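Local coordinates for superoxide dismutase [Fe] (Sulfolobus acidocaldarius, PDB 1B06), which catalyses the dismutation of superoxide to hydrogen peroxide and dioxygen with one iron ion per subunit, at residues 32-35 with 36-40; 24-27 with 28-31. One frame throughout, in Å; residues are numbered along the deposited sequence.

Contact 1: residues 32-35 with 36-40; sequences VHYN and GHHKG. With FE (Fe (III) ion), chain G.
His33 and His37 lie four residues apart on one helix, and CB of His37 comes to the edge of the His33 ring, near its plane, 4.3 Å from CD2 of His33. With its CG anti to the backbone N (chi1 -163°), His33 reaches out to bind iron through NE2, 2.2 Å from the ion; a water at 2.1 Å from the iron is another ligand, and His84, Asp170 and His174 complete the site. The His37 ring, in turn, sets its edge against CA of His33, and its NE2 is hydrogen-bonded to Tyr177 OH of the second subunit.

Behind these side chains the helix widens into a pi-type turn. His37 N bonds to Val32 O at 3.0 Å, and His38 N to His33 O at 3.1 Å with a nearly straight N-H (167°), both reaching five residues back. Gly36 N makes only a weak bond to Val32 O. Farther along, the bent Lys39 chain folds back to bring NZ to Asn35 O (3.2 Å), in the carbonyl plane.

Around this part of helix 27-57, Tyr34 stacks on Phe11 near the N terminus, while His38 bonds to His81 and Trp88 of helix 67-89, the other arm of the alpha-hairpin.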
loop_
_atom_site.group_PDB
_atom_site.type_symbol
_atom_site.label_atom_id
_atom_site.label_comp_id
_atom_site.label_asym_id
_atom_site.label_seq_id
_atom_site.Cartn_x
_atom_site.Cartn_y
_atom_site.Cartn_z
ATOM N N VAL A 32 21.226 17.182 7.500
ATOM C CA VAL A 32 19.797 17.106 7.810
ATOM C C VAL A 32 19.213 15.695 7.631
ATOM O O VAL A 32 18.252 15.321 8.303
ATOM C CB VAL A 32 18.990 18.103 6.948
ATOM C CG1 VAL A 32 19.066 17.707 5.484
ATOM C CG2 VAL A 32 17.550 18.145 7.415
ATOM N N HIS A 33 19.796 14.919 6.723
ATOM C CA HIS A 33 19.347 13.550 6.473
ATOM C C HIS A 33 19.602 12.706 7.717
ATOM O O HIS A 33 18.778 11.880 8.112
ATOM C CB HIS A 33 20.122 12.958 5.293
ATOM C CG HIS A 33 19.487 11.744 4.691
ATOM N ND1 HIS A 33 19.936 11.179 3.515
ATOM C CD2 HIS A 33 18.429 10.996 5.088
ATOM C CE1 HIS A 33 19.181 10.138 3.214
ATOM N NE2 HIS A 33 18.260 10.005 4.152
ATOM N N TYR A 34 20.761 12.931 8.327
ATOM C CA TYR A 34 21.174 12.201 9.515
ATOM C C TYR A 34 20.623 12.806 10.808
ATOM O O TYR A 34 19.931 12.131 11.565
ATOM C CB TYR A 34 22.707 12.138 9.568
ATOM C CG TYR A 34 23.258 11.570 10.854
ATOM C CD1 TYR A 34 23.122 10.219 11.154
ATOM C CD2 TYR A 34 23.887 12.391 11.786
ATOM C CE1 TYR A 34 23.591 9.697 12.351
ATOM C CE2 TYR A 34 24.363 11.882 12.990
ATOM C CZ TYR A 34 24.209 10.535 13.267
ATOM O OH TYR A 34 24.643 10.026 14.469
ATOM N N ASN A 35 20.921 14.077 11.056
ATOM C CA ASN A 35 20.459 14.738 12.273
ATOM C C ASN A 35 18.977 15.082 12.272
ATOM O O ASN A 35 18.379 15.273 13.329
ATOM C CB ASN A 35 21.265 16.010 12.521
ATOM C CG ASN A 35 22.692 15.719 12.899
ATOM O OD1 ASN A 35 22.958 15.026 13.887
ATOM N ND2 ASN A 35 23.630 16.237 12.111
ATOM N N GLY A 36 18.385 15.164 11.089
ATOM C CA GLY A 36 16.976 15.494 11.010
ATOM C C GLY A 36 16.080 14.285 10.850
ATOM O O GLY A 36 15.377 13.893 11.782
ATOM N N HIS A 37 16.120 13.681 9.667
ATOM C CA HIS A 37 15.288 12.525 9.360
ATOM C C HIS A 37 15.553 11.269 10.195
ATOM O O HIS A 37 14.653 10.776 10.874
ATOM C CB HIS A 37 15.394 12.201 7.862
ATOM C CG HIS A 37 14.961 13.326 6.975
ATOM N ND1 HIS A 37 13.639 13.564 6.664
ATOM C CD2 HIS A 37 15.671 14.297 6.350
ATOM C CE1 HIS A 37 13.552 14.630 5.889
ATOM N NE2 HIS A 37 14.772 15.094 5.682
ATOM N N HIS A 38 16.775 10.746 10.153
ATOM C CA HIS A 38 17.073 9.534 10.907
ATOM C C HIS A 38 16.755 9.683 12.393
ATOM O O HIS A 38 16.092 8.832 12.981
ATOM C CB HIS A 38 18.536 9.133 10.718
ATOM C CG HIS A 38 18.843 7.736 11.167
ATOM N ND1 HIS A 38 20.052 7.125 10.919
ATOM C CD2 HIS A 38 18.111 6.845 11.876
ATOM C CE1 HIS A 38 20.053 5.918 11.458
ATOM N NE2 HIS A 38 18.885 5.723 12.045
ATOM N N LYS A 39 17.225 10.764 13.003
ATOM C CA LYS A 39 16.965 10.992 14.418
ATOM C C LYS A 39 15.464 10.982 14.682
ATOM O O LYS A 39 14.999 10.468 15.693
ATOM C CB LYS A 39 17.544 12.339 14.847
ATOM C CG LYS A 39 17.217 12.727 16.276
ATOM C CD LYS A 39 18.487 12.890 17.103
ATOM C CE LYS A 39 18.817 14.365 17.375
ATOM N NZ LYS A 39 18.057 15.318 16.506
ATOM N N GLY A 40 14.708 11.561 13.763
ATOM C CA GLY A 40 13.269 11.617 13.922
ATOM C C GLY A 40 12.594 10.259 13.919
ATOM O O GLY A 40 11.586 10.065 14.596
HETATM FE FE FE G . 16.354 8.893 3.849
HETATM O O HOH W 1 14.650 7.734 3.578
#

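Contact 2: residues 24-27 with 28-31; sequences YISK and DIID
Ile25 meets Ile29 and Ile30 through a single methyl, CG2, which stands 3.8 Å from Ile29 CG2 and 3.7 Å from Ile30 CD1. Ile25, the residue before the N-cap, thus packs on two buried side chains of the first turn, and its chain crosses each at about a right angle. Ile29 also packs on Leu178 and Gln179 of helix 177-180, and Ile30 on Leu14.

The hydrogen bonds begin at Ser26. Its carbonyl O takes a nearly straight bond from Ile30 N (3.2 Å, 172°), lying in the carbonyl plane, and a weak one from Ile29 N. The hydroxyl, turned between backbone N and carbonyl carbon at chi1 82°, accepts a second weak bond from Ile29 N at 3.5 Å. One residue on, Asp31 N bonds to Lys27 O at 2.9 Å, and the backbone N of Lys27 donates to the Glu22 carboxylate.

Charge plays a looser part: Lys27 and Asp28 run side by side, pointing the same way, with NZ of Lys27 4.2 Å from OD1 of Asp28, too far apart for a salt bridge.

Ser26 is the N-cap, its hydroxyl weakly capping Ile29 N, and Ile25 with Ile30 forms the hydrophobic staple at the start of helix 27-57 in the alpha-hairpin domain.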
loop_
_atom_site.group_PDB
_atom_site.type_symbol
_atom_site.label_atom_id
_atom_site.label_comp_id
_atom_site.label_asym_id
_atom_site.label_seq_id
_atom_site.Cartn_x
_atom_site.Cartn_y
_atom_site.Cartn_z
ATOM N N TYR A 24 29.727 13.768 -4.435
ATOM C CA TYR A 24 28.563 12.972 -4.822
ATOM C C TYR A 24 27.299 13.291 -4.034
ATOM O O TYR A 24 26.206 13.346 -4.598
ATOM C CB TYR A 24 28.928 11.497 -4.733
ATOM C CG TYR A 24 30.257 11.239 -5.405
ATOM C CD1 TYR A 24 30.401 11.415 -6.779
ATOM C CD2 TYR A 24 31.387 10.896 -4.662
ATOM C CE1 TYR A 24 31.637 11.262 -7.398
ATOM C CE2 TYR A 24 32.626 10.741 -5.271
ATOM C CZ TYR A 24 32.743 10.927 -6.640
ATOM O OH TYR A 24 33.962 10.778 -7.253
ATOM N N ILE A 25 27.445 13.499 -2.732
ATOM C CA ILE A 25 26.318 13.874 -1.884
ATOM C C ILE A 25 26.830 14.962 -0.951
ATOM O O ILE A 25 27.669 14.706 -0.089
ATOM C CB ILE A 25 25.793 12.693 -1.042
ATOM C CG1 ILE A 25 25.508 11.495 -1.952
ATOM C CG2 ILE A 25 24.522 13.111 -0.304
ATOM C CD1 ILE A 25 24.818 10.341 -1.256
ATOM N N SER A 26 26.329 16.178 -1.135
ATOM C CA SER A 26 26.755 17.315 -0.324
ATOM C C SER A 26 26.521 17.153 1.178
ATOM O O SER A 26 25.618 16.441 1.612
ATOM C CB SER A 26 26.058 18.587 -0.812
ATOM O OG SER A 26 24.755 18.685 -0.275
ATOM N N LYS A 27 27.345 17.839 1.964
ATOM C CA LYS A 27 27.245 17.792 3.416
ATOM C C LYS A 27 25.926 18.379 3.896
ATOM O O LYS A 27 25.437 18.021 4.964
ATOM C CB LYS A 27 28.410 18.554 4.053
ATOM C CG LYS A 27 28.422 20.041 3.745
ATOM C CD LYS A 27 29.850 20.573 3.617
ATOM C CE LYS A 27 29.902 21.878 2.824
ATOM N NZ LYS A 27 29.341 23.028 3.589
ATOM N N ASP A 28 25.350 19.280 3.106
ATOM C CA ASP A 28 24.076 19.897 3.463
ATOM C C ASP A 28 22.988 18.839 3.544
ATOM O O ASP A 28 22.091 18.919 4.384
ATOM C CB ASP A 28 23.675 20.943 2.426
ATOM C CG ASP A 28 24.537 22.182 2.487
ATOM O OD1 ASP A 28 25.165 22.422 3.541
ATOM O OD2 ASP A 28 24.584 22.917 1.479
ATOM N N ILE A 29 23.069 17.851 2.659
ATOM C CA ILE A 29 22.096 16.772 2.624
ATOM C C ILE A 29 22.346 15.808 3.776
ATOM O O ILE A 29 21.437 15.494 4.540
ATOM C CB ILE A 29 22.181 16.007 1.290
ATOM C CG1 ILE A 29 21.504 16.822 0.184
ATOM C CG2 ILE A 29 21.528 14.645 1.423
ATOM C CD1 ILE A 29 21.807 16.322 -1.215
ATOM N N ILE A 30 23.586 15.350 3.900
ATOM C CA ILE A 30 23.956 14.412 4.950
ATOM C C ILE A 30 23.613 14.927 6.342
ATOM O O ILE A 30 23.106 14.186 7.181
ATOM C CB ILE A 30 25.462 14.091 4.884
ATOM C CG1 ILE A 30 25.795 13.488 3.521
ATOM C CG2 ILE A 30 25.845 13.109 5.988
ATOM C CD1 ILE A 30 25.120 12.138 3.262
ATOM N N ASP A 31 23.888 16.201 6.583
ATOM C CA ASP A 31 23.609 16.805 7.877
ATOM C C ASP A 31 22.146 16.656 8.306
ATOM O O ASP A 31 21.858 16.074 9.353
ATOM C CB ASP A 31 23.988 18.285 7.840
ATOM C CG ASP A 31 23.865 18.953 9.195
ATOM O OD1 ASP A 31 24.293 18.352 10.203
ATOM O OD2 ASP A 31 23.336 20.085 9.248
#

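Coming from the N terminus, the chain reaches contact 2 first, where the loop at 24-26 turns into helix 27-57; contact 1 follows at once, about 12 Å away between centres. Neither closes a long loop: contact 2 joins the loop end to the first helical turn, contact 1 joins successive turns of the helix, and the two run in series without nesting or crossing. The hydrogen bond from Asn35 ND2 to Asp31 OD1 bridges the junction between them. Contact 2 sets the start of the helix against helix 177-180 of the C-terminal domain. Contact 1, beginning at the next residue, supplies an iron ligand and meets helix 67-89 and the second subunit. The same helix thus ties the alpha-hairpin to the C-terminal domain, the metal and the subunit interface.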